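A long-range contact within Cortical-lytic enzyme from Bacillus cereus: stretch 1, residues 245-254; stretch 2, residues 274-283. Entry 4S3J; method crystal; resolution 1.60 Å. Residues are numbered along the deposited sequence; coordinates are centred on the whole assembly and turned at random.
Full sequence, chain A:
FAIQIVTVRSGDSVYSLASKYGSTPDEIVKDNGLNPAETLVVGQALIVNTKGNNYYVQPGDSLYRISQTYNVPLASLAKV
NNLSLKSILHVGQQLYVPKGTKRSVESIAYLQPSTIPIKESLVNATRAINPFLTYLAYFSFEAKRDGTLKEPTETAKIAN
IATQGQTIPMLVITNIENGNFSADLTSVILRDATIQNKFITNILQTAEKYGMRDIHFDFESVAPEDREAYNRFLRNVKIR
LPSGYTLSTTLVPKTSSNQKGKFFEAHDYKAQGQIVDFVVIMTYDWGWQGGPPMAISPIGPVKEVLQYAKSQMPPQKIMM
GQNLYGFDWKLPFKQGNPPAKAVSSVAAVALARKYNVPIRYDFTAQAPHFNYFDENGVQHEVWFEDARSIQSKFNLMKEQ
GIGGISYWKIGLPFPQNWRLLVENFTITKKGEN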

ATOM      1  N   TYR A 245     -23.862  -1.077   6.065  1.00 25.84           N
ATOM      2  CA  TYR A 245     -22.622  -0.683   6.729  1.00 24.20           C
ATOM      3  C   TYR A 245     -21.767  -1.915   6.986  1.00 26.74           C
ATOM      4  O   TYR A 245     -22.291  -3.019   7.166  1.00 30.15           O
ATOM      5  CB  TYR A 245     -22.869   0.039   8.064  1.00 24.64           C
ATOM      6  CG  TYR A 245     -23.483   1.417   7.937  1.00 29.67           C
ATOM      7  CD1 TYR A 245     -24.803   1.574   7.530  1.00 40.19           C
ATOM      8  CD2 TYR A 245     -22.731   2.567   8.175  1.00 27.96           C
ATOM      9  CE1 TYR A 245     -25.374   2.828   7.415  1.00 48.35           C
ATOM     10  CE2 TYR A 245     -23.295   3.824   8.060  1.00 33.47           C
ATOM     11  CZ  TYR A 245     -24.615   3.950   7.672  1.00 45.96           C
ATOM     12  OH  TYR A 245     -25.174   5.198   7.544  1.00 45.91           O
ATOM     13  N   THR A 246     -20.457  -1.706   7.044  1.00 26.11           N
ATOM     14  CA  THR A 246     -19.487  -2.751   7.351  1.00 24.38           C
ATOM     15  C   THR A 246     -18.530  -2.314   8.462  1.00 20.76           C
ATOM     16  O   THR A 246     -18.437  -1.126   8.792  1.00 21.95           O
ATOM     17  CB  THR A 246     -18.654  -3.130   6.124  1.00 27.16           C
ATOM     18  OG1 THR A 246     -18.013  -1.960   5.598  1.00 24.05           O
ATOM     19  CG2 THR A 246     -19.540  -3.747   5.075  1.00 25.05           C
ATOM     20  N   LEU A 247     -17.799  -3.287   8.996  1.00 24.38           N
ATOM     21  CA  LEU A 247     -16.863  -3.075  10.090  1.00 23.23           C
ATOM     22  C   LEU A 247     -15.474  -3.586   9.713  1.00 21.67           C
ATOM     23  O   LEU A 247     -15.342  -4.672   9.149  1.00 21.63           O
ATOM     24  CB  LEU A 247     -17.370  -3.801  11.333  1.00 23.64           C
ATOM     25  CG  LEU A 247     -16.474  -3.900  12.558  1.00 23.39           C
ATOM     26  CD1 LEU A 247     -16.201  -2.494  13.134  1.00 26.02           C
ATOM     27  CD2 LEU A 247     -17.134  -4.807  13.634  1.00 22.70           C
ATOM     28  N   SER A 248     -14.438  -2.805  10.017  1.00 19.08           N
ATOM     29  CA  SER A 248     -13.079  -3.241   9.756  1.00 18.60           C
ATOM     30  C   SER A 248     -12.142  -2.823  10.874  1.00 19.95           C
ATOM     31  O   SER A 248     -12.484  -1.964  11.693  1.00 18.24           O
ATOM     32  CB  SER A 248     -12.583  -2.688   8.406  1.00 19.71           C
ATOM     33  OG  SER A 248     -12.600  -1.268   8.387  1.00 20.50           O
ATOM     34  N   THR A 249     -10.976  -3.462  10.917  1.00 19.69           N
ATOM     35  CA  THR A 249      -9.954  -3.168  11.918  1.00 21.28           C
ATOM     36  C   THR A 249      -8.541  -3.203  11.353  1.00 19.90           C
ATOM     37  O   THR A 249      -8.275  -3.867  10.327  1.00 18.36           O
ATOM     38  CB  THR A 249      -9.984  -4.177  13.063  1.00 20.29           C
ATOM     39  OG1 THR A 249      -9.832  -5.486  12.513  1.00 22.61           O
ATOM     40  CG2 THR A 249     -11.293  -4.065  13.875  1.00 20.07           C
ATOM     41  N   THR A 250      -7.638  -2.519  12.054  1.00 21.17           N
ATOM     42  CA  THR A 250      -6.210  -2.605  11.811  1.00 17.81           C
ATOM     43  C   THR A 250      -5.569  -3.684  12.681  1.00 18.51           C
ATOM     44  O   THR A 250      -5.826  -3.766  13.883  1.00 20.88           O
ATOM     45  CB  THR A 250      -5.516  -1.245  12.094  1.00 21.92           C
ATOM     46  OG1 THR A 250      -5.958  -0.281  11.131  1.00 24.56           O
ATOM     47  CG2 THR A 250      -3.994  -1.374  12.031  1.00 25.62           C
ATOM     48  N   LEU A 251      -4.724  -4.496  12.069  1.00 18.53           N
ATOM     49  CA  LEU A 251      -3.962  -5.531  12.770  1.00 17.30           C
ATOM     50  C   LEU A 251      -2.457  -5.342  12.581  1.00 19.20           C
ATOM     51  O   LEU A 251      -1.972  -5.117  11.463  1.00 18.72           O
ATOM     52  CB  LEU A 251      -4.356  -6.927  12.273  1.00 20.28           C
ATOM     53  CG  LEU A 251      -5.753  -7.459  12.599  1.00 18.86           C
ATOM     54  CD1 LEU A 251      -5.971  -8.787  11.845  1.00 21.61           C
ATOM     55  CD2 LEU A 251      -5.957  -7.624  14.091  1.00 21.22           C
ATOM     56  N   VAL A 252      -1.703  -5.488  13.660  1.00 17.77           N
ATOM     57  CA  VAL A 252      -0.254  -5.587  13.550  1.00 17.36           C
ATOM     58  C   VAL A 252       0.079  -6.898  12.828  1.00 22.08           C
ATOM     59  O   VAL A 252      -0.678  -7.879  12.915  1.00 22.00           O
ATOM     60  CB  VAL A 252       0.457  -5.540  14.922  1.00 22.60           C
ATOM     61  CG1 VAL A 252       0.305  -4.166  15.568  1.00 22.43           C
ATOM     62  CG2 VAL A 252      -0.061  -6.651  15.837  1.00 29.65           C
ATOM     63  N   PRO A 253       1.207  -6.917  12.099  1.00 18.83           N
ATOM     64  CA  PRO A 253       1.644  -8.121  11.389  1.00 18.63           C
ATOM     65  C   PRO A 253       2.156  -9.185  12.356  1.00 20.81           C
ATOM     66  O   PRO A 253       2.919  -8.866  13.273  1.00 24.35           O
ATOM     67  CB  PRO A 253       2.768  -7.605  10.490  1.00 20.45           C
ATOM     68  CG  PRO A 253       3.312  -6.440  11.216  1.00 22.13           C
ATOM     69  CD  PRO A 253       2.125  -5.784  11.873  1.00 19.92           C
ATOM     70  N   LYS A 254       1.707 -10.415  12.154  1.00 21.54           N
ATOM     71  CA  LYS A 254       2.128 -11.580  12.936  1.00 21.44           C
ATOM     72  C   LYS A 254       2.455 -12.753  12.023  1.00 25.99           C
ATOM     73  O   LYS A 254       1.861 -12.880  10.969  1.00 23.46           O
ATOM     74  CB  LYS A 254       1.025 -12.021  13.904  1.00 26.55           C
ATOM     75  CG  LYS A 254       0.816 -11.088  15.073  1.00 24.90           C
ATOM     76  CD  LYS A 254      -0.043 -11.748  16.166  1.00 33.54           C
ATOM     77  CE  LYS A 254      -0.927 -10.727  16.888  1.00 34.09           C
ATOM     78  NZ  LYS A 254      -1.754 -11.350  17.995  1.00 29.77           N
ATOM     79  N   GLN A 274     -13.537 -13.485  12.675  1.00 28.78           N
ATOM     80  CA  GLN A 274     -14.871 -14.028  12.779  1.00 31.22           C
ATOM     81  C   GLN A 274     -15.939 -12.926  12.854  1.00 38.69           C
ATOM     82  O   GLN A 274     -17.110 -13.164  12.563  1.00 31.36           O
ATOM     83  CB  GLN A 274     -14.940 -14.954  14.002  1.00 32.18           C
ATOM     84  CG  GLN A 274     -16.122 -15.891  14.004  1.00 52.01           C
ATOM     85  CD  GLN A 274     -16.004 -16.971  15.064  1.00 71.21           C
ATOM     86  OE1 GLN A 274     -14.901 -17.325  15.483  1.00 74.04           O
ATOM     87  NE2 GLN A 274     -17.138 -17.505  15.497  1.00 73.14           N
ATOM     88  N   ILE A 275     -15.541 -11.743  13.313  1.00 25.73           N
ATOM     89  CA  ILE A 275     -16.465 -10.641  13.533  1.00 27.41           C
ATOM     90  C   ILE A 275     -16.526  -9.641  12.378  1.00 27.74           C
ATOM     91  O   ILE A 275     -17.600  -9.233  11.954  1.00 28.84           O
ATOM     92  CB  ILE A 275     -16.098  -9.876  14.816  1.00 26.96           C
ATOM     93  CG1 ILE A 275     -16.092 -10.819  16.024  1.00 30.02           C
ATOM     94  CG2 ILE A 275     -17.069  -8.720  15.053  1.00 27.19           C
ATOM     95  CD1 ILE A 275     -15.384 -10.270  17.239  1.00 25.04           C
ATOM     96  N   VAL A 276     -15.369  -9.186  11.920  1.00 23.08           N
ATOM     97  CA  VAL A 276     -15.327  -8.048  11.002  1.00 24.36           C
ATOM     98  C   VAL A 276     -15.505  -8.419   9.517  1.00 23.43           C
ATOM     99  O   VAL A 276     -15.417  -9.586   9.127  1.00 26.01           O
ATOM    100  CB  VAL A 276     -13.994  -7.271  11.162  1.00 23.47           C
ATOM    101  CG1 VAL A 276     -13.736  -6.905  12.623  1.00 23.61           C
ATOM    102  CG2 VAL A 276     -12.835  -8.076  10.592  1.00 27.06           C
ATOM    103  N   ASP A 277     -15.781  -7.415   8.691  1.00 22.82           N
ATOM    104  CA  ASP A 277     -15.891  -7.608   7.248  1.00 22.82           C
ATOM    105  C   ASP A 277     -14.525  -7.691   6.583  1.00 23.96           C
ATOM    106  O   ASP A 277     -14.339  -8.487   5.662  1.00 24.82           O
ATOM    107  CB  ASP A 277     -16.727  -6.484   6.639  1.00 24.27           C
ATOM    108  CG  ASP A 277     -18.186  -6.567   7.048  1.00 28.97           C
ATOM    109  OD1 ASP A 277     -18.904  -7.398   6.453  1.00 33.41           O
ATOM    110  OD2 ASP A 277     -18.603  -5.856   7.989  1.00 24.54           O
ATOM    111  N   PHE A 278     -13.579  -6.876   7.032  1.00 20.97           N
ATOM    112  CA  PHE A 278     -12.203  -7.015   6.579  1.00 19.93           C
ATOM    113  C   PHE A 278     -11.225  -6.431   7.580  1.00 20.77           C
ATOM    114  O   PHE A 278     -11.612  -5.683   8.489  1.00 19.11           O
ATOM    115  CB  PHE A 278     -12.013  -6.381   5.199  1.00 19.65           C
ATOM    116  CG  PHE A 278     -12.172  -4.878   5.150  1.00 20.36           C
ATOM    117  CD1 PHE A 278     -11.097  -4.034   5.414  1.00 21.34           C
ATOM    118  CD2 PHE A 278     -13.371  -4.314   4.766  1.00 20.35           C
ATOM    119  CE1 PHE A 278     -11.235  -2.641   5.322  1.00 19.54           C
ATOM    120  CE2 PHE A 278     -13.519  -2.946   4.662  1.00 19.51           C
ATOM    121  CZ  PHE A 278     -12.449  -2.104   4.943  1.00 21.31           C
ATOM    122  N   VAL A 279      -9.971  -6.848   7.445  1.00 20.85           N
ATOM    123  CA  VAL A 279      -8.860  -6.333   8.243  1.00 18.37           C
ATOM    124  C   VAL A 279      -7.820  -5.715   7.327  1.00 17.99           C
ATOM    125  O   VAL A 279      -7.664  -6.124   6.173  1.00 18.99           O
ATOM    126  CB  VAL A 279      -8.172  -7.427   9.098  1.00 20.15           C
ATOM    127  CG1 VAL A 279      -9.153  -8.035  10.111  1.00 20.74           C
ATOM    128  CG2 VAL A 279      -7.580  -8.524   8.226  1.00 23.62           C
ATOM    129  N   VAL A 280      -7.136  -4.716   7.870  1.00 16.78           N
ATOM    130  CA  VAL A 280      -5.959  -4.113   7.245  1.00 16.22           C
ATOM    131  C   VAL A 280      -4.740  -4.508   8.075  1.00 18.34           C
ATOM    132  O   VAL A 280      -4.611  -4.097   9.227  1.00 17.92           O
ATOM    133  CB  VAL A 280      -6.073  -2.575   7.142  1.00 15.82           C
ATOM    134  CG1 VAL A 280      -4.777  -1.977   6.638  1.00 17.39           C
ATOM    135  CG2 VAL A 280      -7.208  -2.182   6.215  1.00 22.26           C
ATOM    136  N   ILE A 281      -3.869  -5.338   7.496  1.00 17.84           N
ATOM    137  CA  ILE A 281      -2.685  -5.808   8.204  1.00 16.01           C
ATOM    138  C   ILE A 281      -1.512  -4.932   7.820  1.00 17.81           C
ATOM    139  O   ILE A 281      -1.245  -4.735   6.637  1.00 18.02           O
ATOM    140  CB  ILE A 281      -2.363  -7.288   7.908  1.00 16.41           C
ATOM    141  CG1 ILE A 281      -3.616  -8.156   8.106  1.00 20.14           C
ATOM    142  CG2 ILE A 281      -1.196  -7.763   8.783  1.00 20.14           C
ATOM    143  CD1 ILE A 281      -3.395  -9.644   7.936  1.00 20.32           C
ATOM    144  N   MET A 282      -0.829  -4.396   8.818  1.00 16.63           N
ATOM    145  CA  MET A 282       0.258  -3.450   8.583  1.00 14.80           C
ATOM    146  C   MET A 282       1.549  -4.169   8.186  1.00 18.40           C
ATOM    147  O   MET A 282       2.545  -4.170   8.922  1.00 17.63           O
ATOM    148  CB  MET A 282       0.472  -2.586   9.819  1.00 18.15           C
ATOM    149  CG  MET A 282      -0.704  -1.669  10.074  1.00 18.51           C
ATOM    150  SD  MET A 282      -0.453  -0.518  11.431  1.00 22.21           S
ATOM    151  CE  MET A 282      -0.247  -1.680  12.781  1.00 19.71           C
ATOM    152  N   THR A 283       1.522  -4.746   6.988  1.00 17.81           N
ATOM    153  CA  THR A 283       2.657  -5.477   6.431  1.00 17.58           C
ATOM    154  C   THR A 283       3.714  -4.526   5.837  1.00 17.54           C
ATOM    155  O   THR A 283       3.998  -4.532   4.633  1.00 16.69           O
ATOM    156  CB  THR A 283       2.161  -6.497   5.375  1.00 15.71           C
ATOM    157  OG1 THR A 283       1.036  -5.948   4.667  1.00 17.21           O
ATOM    158  CG2 THR A 283       1.716  -7.790   6.041  1.00 17.57           C
TER

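Two neighbouring strands, 246-251 and 278-281, run in the same direction, their axes 24° apart and 4.6 Å at closest approach. The register is parallel: S248 pairs with F278, T249 with V279, T250 with V280 and L251 with I281, at CA-CA separations of 4.8 to 5.0 Å. Together the stretches bury 809 Å².

Backbone amides and carbonyls carry most of the bonding, and in the parallel pattern T249 and L251 each use both N and O toward the partner strand. T249 O accepts from V280 N at 2.8 Å with a nearly straight N-H...O angle of 170°. L251 N then donates to V280 O at 2.9 Å (172°), and L251 O accepts from M282 N at 3.0 Å (166°), carrying the ladder one residue past the second strand. The link from T249 N to F278 O is weak, 3.4 Å at 149°. F278 O lies closer to S248 CA, at 3.1 Å, a CA-H...O contact with an angle at H of 127°. Similar contacts support the stronger rungs: T249 O takes V279 CA at 3.3 Å, and L251 O takes I281 CA at 3.4 Å.

At the start of the ladder a side chain substitutes for a backbone acceptor. L247 N donates to D277 OD2 at 2.9 Å (164°), while L247 O accepts from D277 N at 2.8 Å (148°), so one aspartate satisfies both polar backbone atoms of L247. The D277 CA-to-CB bond points toward stretch 1, which suits this role, and OD2 is also hydrogen-bonded elsewhere in the structure.

The hydroxyls of T246, S248 and T250 are likewise hydrogen-bonded elsewhere in the structure. S248 CB sits over one face of the F278 ring, 3.5 Å from its centroid and 16° off the ring normal, a CH-pi arrangement. On the same side of the sheet, T250 CG2 approaches M282 SD at 3.7 Å.

T249, V279, L251 and I281 direct their side chains to the other face. There L251 CD1 meets V279 CG1 at 3.7 Å, and T249 CG2 lies 3.9 Å from V276 CG1. Apolar packing continues beyond the paired residues: L247 CG is 4.1 Å from V276 CG1 at one end, and V252 CG1 is 3.8 Å from M282 CE at the other. P253, whose ring nitrogen has no hydrogen to donate, contributes van der Waals contact instead, with CD 4.1 Å from M282 CB and CB 4.3 Å from I281 CG2.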